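Arginase (Glaciozyma antarctica, PDB 5YNL) probably hydrolyses L-arginine to L-ornithine and urea, as a cold-adapted member of the arginase family from a psychrophilic yeast. Local coordinates at residues A[50-62]-A[87-99]. Residues are numbered along the deposited sequence; the frame is centred on the assembly and turned at random.
Sequences PFLATPRTAGIVG and LNDIENLGWTVDF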
ATOM      1  N   PRO A  50      -0.206 -18.732   5.488  1.00 54.96           N
ATOM      2  CA  PRO A  50       0.736 -19.687   4.876  1.00 56.26           C
ATOM      3  C   PRO A  50       2.094 -19.056   4.620  1.00 52.93           C
ATOM      4  O   PRO A  50       2.998 -19.747   4.165  1.00 53.00           O
ATOM      5  CB  PRO A  50       0.085 -20.027   3.522  1.00 57.60           C
ATOM      6  CG  PRO A  50      -1.120 -19.058   3.366  1.00 55.55           C
ATOM      7  CD  PRO A  50      -1.036 -18.050   4.477  1.00 53.25           C
ATOM      8  N   PHE A  51       2.237 -17.764   4.905  1.00 53.12           N
ATOM      9  CA  PHE A  51       3.458 -17.030   4.572  1.00 50.14           C
ATOM     10  C   PHE A  51       4.292 -16.601   5.792  1.00 47.60           C
ATOM     11  O   PHE A  51       5.526 -16.737   5.788  1.00 46.61           O
ATOM     12  CB  PHE A  51       3.108 -15.797   3.722  1.00 48.66           C
ATOM     13  CG  PHE A  51       2.256 -16.113   2.526  1.00 50.62           C
ATOM     14  CD1 PHE A  51       2.700 -17.008   1.556  1.00 52.12           C
ATOM     15  CD2 PHE A  51       1.010 -15.523   2.371  1.00 50.25           C
ATOM     16  CE1 PHE A  51       1.905 -17.303   0.445  1.00 53.62           C
ATOM     17  CE2 PHE A  51       0.217 -15.806   1.273  1.00 51.29           C
ATOM     18  CZ  PHE A  51       0.659 -16.700   0.307  1.00 53.52           C
ATOM     19  N   LEU A  52       3.619 -16.090   6.825  1.00 57.31           N
ATOM     20  CA  LEU A  52       4.300 -15.456   7.967  1.00 54.58           C
ATOM     21  C   LEU A  52       5.101 -16.397   8.872  1.00 55.10           C
ATOM     22  O   LEU A  52       4.908 -17.608   8.851  1.00 57.55           O
ATOM     23  CB  LEU A  52       3.300 -14.662   8.822  1.00 53.51           C
ATOM     24  CG  LEU A  52       3.171 -13.165   8.549  1.00 50.83           C
ATOM     25  CD1 LEU A  52       3.742 -12.811   7.197  1.00 50.12           C
ATOM     26  CD2 LEU A  52       1.715 -12.732   8.622  1.00 50.90           C
ATOM     27  N   ALA A  53       5.992 -15.812   9.671  1.00 58.09           N
ATOM     28  CA  ALA A  53       6.827 -16.561  10.615  1.00 58.88           C
ATOM     29  C   ALA A  53       6.058 -16.907  11.887  1.00 59.08           C
ATOM     30  O   ALA A  53       5.338 -16.052  12.446  1.00 58.34           O
ATOM     31  CB  ALA A  53       8.088 -15.785  10.956  1.00 59.18           C
ATOM     32  N   THR A  54       6.251 -18.154  12.332  1.00107.22           N
ATOM     33  CA  THR A  54       5.495 -18.769  13.424  1.00108.17           C
ATOM     34  C   THR A  54       5.520 -17.982  14.729  1.00107.99           C
ATOM     35  O   THR A  54       4.568 -18.064  15.506  1.00109.24           O
ATOM     36  CB  THR A  54       5.938 -20.217  13.684  1.00110.47           C
ATOM     37  N   PRO A  55       6.633 -17.275  15.016  1.00 56.96           N
ATOM     38  CA  PRO A  55       6.454 -16.170  15.974  1.00 56.57           C
ATOM     39  C   PRO A  55       6.061 -14.834  15.284  1.00 53.21           C
ATOM     40  O   PRO A  55       6.936 -14.123  14.772  1.00 53.03           O
ATOM     41  CB  PRO A  55       7.816 -16.084  16.687  1.00 59.85           C
ATOM     42  CG  PRO A  55       8.786 -16.773  15.784  1.00 61.15           C
ATOM     43  CD  PRO A  55       8.025 -17.768  14.964  1.00 59.97           C
ATOM     44  N   ARG A  56       4.765 -14.505  15.284  1.00 58.33           N
ATOM     45  CA  ARG A  56       4.224 -13.376  14.494  1.00 56.49           C
ATOM     46  C   ARG A  56       4.917 -12.010  14.687  1.00 55.19           C
ATOM     47  O   ARG A  56       4.895 -11.426  15.782  1.00 56.26           O
ATOM     48  CB  ARG A  56       2.710 -13.204  14.728  1.00 57.49           C
ATOM     49  CG  ARG A  56       1.813 -14.237  14.046  1.00 58.96           C
ATOM     50  CD  ARG A  56       2.272 -14.545  12.622  1.00 58.68           C
ATOM     51  NE  ARG A  56       1.337 -15.405  11.888  1.00 60.74           N
ATOM     52  CZ  ARG A  56       1.217 -16.718  12.064  1.00 63.14           C
ATOM     53  NH1 ARG A  56       1.953 -17.344  12.970  1.00 63.36           N
ATOM     54  NH2 ARG A  56       0.344 -17.404  11.342  1.00 65.52           N
ATOM     55  N   THR A  57       5.499 -11.483  13.615  1.00 51.39           N
ATOM     56  CA  THR A  57       6.267 -10.262  13.758  1.00 50.64           C
ATOM     57  C   THR A  57       5.848  -9.182  12.792  1.00 49.35           C
ATOM     58  O   THR A  57       5.743  -9.419  11.585  1.00 48.64           O
ATOM     59  CB  THR A  57       7.765 -10.516  13.628  1.00 52.95           C
ATOM     60  OG1 THR A  57       8.115 -11.670  14.406  1.00 55.62           O
ATOM     61  CG2 THR A  57       8.550  -9.297  14.133  1.00 53.98           C
ATOM     62  N   ALA A  58       5.598  -7.992  13.344  1.00 40.03           N
ATOM     63  CA  ALA A  58       5.228  -6.820  12.554  1.00 37.89           C
ATOM     64  C   ALA A  58       6.483  -5.997  12.300  1.00 39.10           C
ATOM     65  O   ALA A  58       7.110  -5.528  13.244  1.00 40.93           O
ATOM     66  CB  ALA A  58       4.166  -5.966  13.286  1.00 36.78           C
ATOM     67  N   GLY A  59       6.860  -5.843  11.034  1.00 52.03           N
ATOM     68  CA  GLY A  59       7.975  -4.982  10.689  1.00 52.76           C
ATOM     69  C   GLY A  59       7.464  -3.567  10.515  1.00 52.11           C
ATOM     70  O   GLY A  59       6.421  -3.338   9.886  1.00 50.87           O
ATOM     71  N   ILE A  60       8.182  -2.605  11.071  1.00 55.62           N
ATOM     72  CA  ILE A  60       7.733  -1.230  10.969  1.00 55.66           C
ATOM     73  C   ILE A  60       8.787  -0.372  10.289  1.00 56.26           C
ATOM     74  O   ILE A  60       9.916  -0.251  10.790  1.00 57.73           O
ATOM     75  CB  ILE A  60       7.351  -0.656  12.356  1.00 58.00           C
ATOM     76  CG1 ILE A  60       6.064  -1.324  12.854  1.00 58.91           C
ATOM     77  CG2 ILE A  60       7.161   0.857  12.284  1.00 59.96           C
ATOM     78  CD1 ILE A  60       5.608  -0.836  14.185  1.00 62.52           C
ATOM     79  N   VAL A  61       8.434   0.202   9.137  1.00 50.63           N
ATOM     80  CA  VAL A  61       9.338   1.152   8.491  1.00 51.35           C
ATOM     81  C   VAL A  61       8.630   2.477   8.206  1.00 51.50           C
ATOM     82  O   VAL A  61       7.635   2.531   7.474  1.00 50.34           O
ATOM     83  CB  VAL A  61      10.122   0.562   7.244  1.00 50.96           C
ATOM     84  CG1 VAL A  61      10.093  -0.980   7.215  1.00 50.65           C
ATOM     85  CG2 VAL A  61       9.640   1.136   5.931  1.00 49.99           C
ATOM     86  N   GLY A  62       9.118   3.541   8.841  1.00 45.80           N
ATOM     87  CA  GLY A  62       8.559   4.858   8.615  1.00 46.39           C
ATOM     88  C   GLY A  62       9.433   5.639   7.661  1.00 46.80           C
ATOM     89  O   GLY A  62      10.661   5.570   7.742  1.00 47.84           O
ATOM     90  N   LEU A  87       2.559   1.146  18.372  1.00 53.21           N
ATOM     91  CA  LEU A  87       3.441   0.043  18.713  1.00 54.61           C
ATOM     92  C   LEU A  87       2.795  -0.840  19.778  1.00 55.68           C
ATOM     93  O   LEU A  87       2.770  -2.069  19.650  1.00 55.66           O
ATOM     94  CB  LEU A  87       4.812   0.558  19.178  1.00 56.97           C
ATOM     95  CG  LEU A  87       5.927   0.648  18.135  1.00 56.92           C
ATOM     96  CD1 LEU A  87       5.478   1.418  16.911  1.00 54.68           C
ATOM     97  CD2 LEU A  87       7.133   1.308  18.732  1.00 59.72           C
ATOM     98  N   ASN A  88       2.259  -0.200  20.815  1.00 70.42           N
ATOM     99  CA  ASN A  88       1.569  -0.898  21.893  1.00 72.02           C
ATOM    100  C   ASN A  88       0.272  -1.594  21.403  1.00 70.76           C
ATOM    101  O   ASN A  88      -0.025  -2.731  21.798  1.00 71.71           O
ATOM    102  CB  ASN A  88       1.298   0.085  23.038  1.00 73.91           C
ATOM    103  CG  ASN A  88       0.911  -0.604  24.328  1.00 76.60           C
ATOM    104  OD1 ASN A  88       1.761  -1.137  25.047  1.00 78.72           O
ATOM    105  ND2 ASN A  88      -0.376  -0.577  24.642  1.00 78.14           N
ATOM    106  N   ASP A  89      -0.485  -0.925  20.532  1.00 45.84           N
ATOM    107  CA  ASP A  89      -1.672  -1.536  19.927  1.00 44.60           C
ATOM    108  C   ASP A  89      -1.337  -2.849  19.238  1.00 43.34           C
ATOM    109  O   ASP A  89      -2.035  -3.850  19.406  1.00 43.85           O
ATOM    110  CB  ASP A  89      -2.314  -0.591  18.901  1.00 42.53           C
ATOM    111  CG  ASP A  89      -3.047   0.566  19.547  1.00 44.11           C
ATOM    112  OD1 ASP A  89      -3.287   0.512  20.768  1.00 46.85           O
ATOM    113  OD2 ASP A  89      -3.398   1.517  18.822  1.00 42.87           O
ATOM    114  N   ILE A  90      -0.255  -2.827  18.471  1.00 48.08           N
ATOM    115  CA  ILE A  90       0.159  -3.975  17.679  1.00 47.23           C
ATOM    116  C   ILE A  90       0.562  -5.128  18.600  1.00 49.36           C
ATOM    117  O   ILE A  90       0.174  -6.285  18.388  1.00 49.26           O
ATOM    118  CB  ILE A  90       1.317  -3.589  16.713  1.00 46.49           C
ATOM    119  CG1 ILE A  90       0.803  -2.695  15.578  1.00 44.21           C
ATOM    120  CG2 ILE A  90       1.976  -4.805  16.112  1.00 46.76           C
ATOM    121  CD1 ILE A  90       1.859  -2.360  14.521  1.00 43.74           C
ATOM    122  N   GLU A  91       1.327  -4.804  19.633  1.00 60.18           N
ATOM    123  CA  GLU A  91       1.743  -5.785  20.619  1.00 62.73           C
ATOM    124  C   GLU A  91       0.555  -6.378  21.409  1.00 63.76           C
ATOM    125  O   GLU A  91       0.513  -7.584  21.655  1.00 64.78           O
ATOM    126  CB  GLU A  91       2.853  -5.190  21.527  1.00 65.36           C
ATOM    127  CG  GLU A  91       4.270  -5.385  20.929  1.00 66.06           C
ATOM    128  CD  GLU A  91       5.368  -4.523  21.569  1.00 68.38           C
ATOM    129  OE1 GLU A  91       5.046  -3.491  22.202  1.00 68.72           O
ATOM    130  OE2 GLU A  91       6.565  -4.874  21.423  1.00 70.06           O
ATOM    131  N   ASN A  92      -0.417  -5.544  21.775  1.00 68.68           N
ATOM    132  CA  ASN A  92      -1.631  -6.019  22.447  1.00 70.96           C
ATOM    133  C   ASN A  92      -2.414  -7.045  21.624  1.00 69.84           C
ATOM    134  O   ASN A  92      -3.227  -7.789  22.166  1.00 72.07           O
ATOM    135  CB  ASN A  92      -2.566  -4.853  22.790  1.00 72.49           C
ATOM    136  CG  ASN A  92      -1.963  -3.877  23.787  1.00 74.17           C
ATOM    137  OD1 ASN A  92      -1.246  -4.266  24.713  1.00 75.74           O
ATOM    138  ND2 ASN A  92      -2.267  -2.594  23.607  1.00 73.95           N
ATOM    139  N   LEU A  93      -2.180  -7.067  20.315  1.00 62.35           N
ATOM    140  CA  LEU A  93      -2.887  -7.969  19.418  1.00 61.10           C
ATOM    141  C   LEU A  93      -2.110  -9.269  19.231  1.00 61.06           C
ATOM    142  O   LEU A  93      -2.445 -10.081  18.351  1.00 59.87           O
ATOM    143  CB  LEU A  93      -3.120  -7.312  18.051  1.00 58.26           C
ATOM    144  CG  LEU A  93      -4.088  -6.125  18.009  1.00 58.87           C
ATOM    145  CD1 LEU A  93      -4.148  -5.476  16.623  1.00 55.92           C
ATOM    146  CD2 LEU A  93      -5.478  -6.562  18.440  1.00 61.36           C
ATOM    147  N   GLY A  94      -1.068  -9.456  20.041  1.00 66.05           N
ATOM    148  CA  GLY A  94      -0.261 -10.661  19.977  1.00 67.21           C
ATOM    149  C   GLY A  94       0.912 -10.590  19.013  1.00 66.35           C
ATOM    150  O   GLY A  94       1.627 -11.571  18.841  1.00 67.70           O
ATOM    151  N   TRP A  95       1.126  -9.438  18.386  1.00 53.62           N
ATOM    152  CA  TRP A  95       2.269  -9.267  17.486  1.00 53.18           C
ATOM    153  C   TRP A  95       3.555  -8.824  18.201  1.00 55.53           C
ATOM    154  O   TRP A  95       3.504  -8.031  19.160  1.00 56.53           O
ATOM    155  CB  TRP A  95       1.939  -8.212  16.444  1.00 50.41           C
ATOM    156  CG  TRP A  95       0.910  -8.596  15.441  1.00 48.17           C
ATOM    157  CD1 TRP A  95      -0.434  -8.360  15.505  1.00 47.10           C
ATOM    158  CD2 TRP A  95       1.145  -9.245  14.179  1.00 47.18           C
ATOM    159  NE1 TRP A  95      -1.051  -8.836  14.365  1.00 45.47           N
ATOM    160  CE2 TRP A  95      -0.104  -9.387  13.540  1.00 45.35           C
ATOM    161  CE3 TRP A  95       2.290  -9.738  13.539  1.00 47.98           C
ATOM    162  CZ2 TRP A  95      -0.240 -10.004  12.304  1.00 44.34           C
ATOM    163  CZ3 TRP A  95       2.158 -10.331  12.312  1.00 46.87           C
ATOM    164  CH2 TRP A  95       0.900 -10.465  11.702  1.00 45.03           C
ATOM    165  N   THR A  96       4.708  -9.307  17.729  1.00 51.49           N
ATOM    166  CA  THR A  96       6.000  -8.777  18.188  1.00 53.71           C
ATOM    167  C   THR A  96       6.493  -7.708  17.212  1.00 52.13           C
ATOM    168  O   THR A  96       6.362  -7.855  15.984  1.00 50.18           O
ATOM    169  CB  THR A  96       7.069  -9.873  18.394  1.00 56.65           C
ATOM    170  OG1 THR A  96       6.918 -10.430  19.700  1.00 59.20           O
ATOM    171  CG2 THR A  96       8.482  -9.298  18.278  1.00 58.41           C
ATOM    172  N   VAL A  97       7.030  -6.623  17.765  1.00 62.19           N
ATOM    173  CA  VAL A  97       7.354  -5.451  16.969  1.00 60.86           C
ATOM    174  C   VAL A  97       8.846  -5.326  16.683  1.00 63.00           C
ATOM    175  O   VAL A  97       9.679  -5.331  17.602  1.00 65.96           O
ATOM    176  CB  VAL A  97       6.804  -4.173  17.622  1.00 60.38           C
ATOM    177  CG1 VAL A  97       7.367  -2.928  16.951  1.00 59.86           C
ATOM    178  CG2 VAL A  97       5.287  -4.176  17.550  1.00 57.95           C
ATOM    179  N   ASP A  98       9.168  -5.226  15.397  1.00 62.13           N
ATOM    180  CA  ASP A  98      10.524  -4.975  14.955  1.00 64.10           C
ATOM    181  C   ASP A  98      10.581  -3.559  14.392  1.00 62.96           C
ATOM    182  O   ASP A  98      10.298  -3.342  13.214  1.00 60.96           O
ATOM    183  CB  ASP A  98      10.911  -5.994  13.886  1.00 64.05           C
ATOM    184  CG  ASP A  98      12.386  -5.972  13.558  1.00 66.85           C
ATOM    185  OD1 ASP A  98      13.179  -5.496  14.403  1.00 69.44           O
ATOM    186  OD2 ASP A  98      12.749  -6.446  12.455  1.00 66.71           O
ATOM    187  N   PHE A  99      10.924  -2.602  15.255  1.00 53.73           N
ATOM    188  CA  PHE A  99      11.081  -1.197  14.893  1.00 53.32           C
ATOM    189  C   PHE A  99      12.473  -0.693  15.266  1.00 56.73           C
ATOM    190  O   PHE A  99      12.933  -0.920  16.390  1.00 59.29           O
ATOM    191  CB  PHE A  99      10.060  -0.360  15.650  1.00 52.12           C
ATOM    192  CG  PHE A  99      10.096   1.101  15.305  1.00 51.86           C
ATOM    193  CD1 PHE A  99      10.100   1.518  13.975  1.00 51.54           C
ATOM    194  CD2 PHE A  99      10.099   2.063  16.307  1.00 53.10           C
ATOM    195  CE1 PHE A  99      10.127   2.891  13.658  1.00 52.59           C
ATOM    196  CE2 PHE A  99      10.118   3.413  16.000  1.00 53.26           C
ATOM    197  CZ  PHE A  99      10.141   3.832  14.679  1.00 53.38           C
TER
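Ala58 grips the neighbouring strand with both of its backbone polar atoms: its N gives a hydrogen bond to Thr96 O (2.8 Å) and its O takes one from Asp98 N. Arg56 O with Thr96 N, and Ile60 N with Asp98 O, complete a ladder of four bonds that joins strand 57-62 to strand 96-99 in parallel, at one edge of the chain's eight-stranded sheet.

The tight packing lies on the face of Ala58 and Ile60, under helix 87-92, which runs back almost antiparallel to strand 57-62 as the return leg of a right-handed beta-alpha-beta crossover. Here Ile60 does most of the filling. Its extended CG1 arm (chi2 180°) carries CD1 up to Leu87 CD1 and Val97 CG1. The other branch, CG2, meets Phe99 CD1 at 3.5 Å. Ala58 CB sits below Ile90 CG2 (3.8 Å). At the far end of the helix, a Schellman motif closed by Gly94 leads into Trp95, whose indole lies beside the start of the strand: Arg56 CB touches Trp95 CE3 at 3.7 Å, and Leu52 CD2 meets CH2 at the ring edge. Trp95 NE1 donates a hydrogen bond to Leu357 O, anchoring the ring from the C-terminal side of the chain.

The face of Thr57 and Asp98 is sparser between the two strands. Its one close touch is Thr57 CG2 on Thr96 O (3.2 Å). Helix 124-142 lies over this face, where His141 touches Asp98; the solvent side is at Thr96, which stands exposed. The chemistry is thus divided: main-chain bonds set the strand register, aliphatic branches seat the helix, and the indole packs against the start of the strand, while on the other face Thr57 OG1 bonds locally to Pro55 O and the Asp98 carboxylate is held by Gln146.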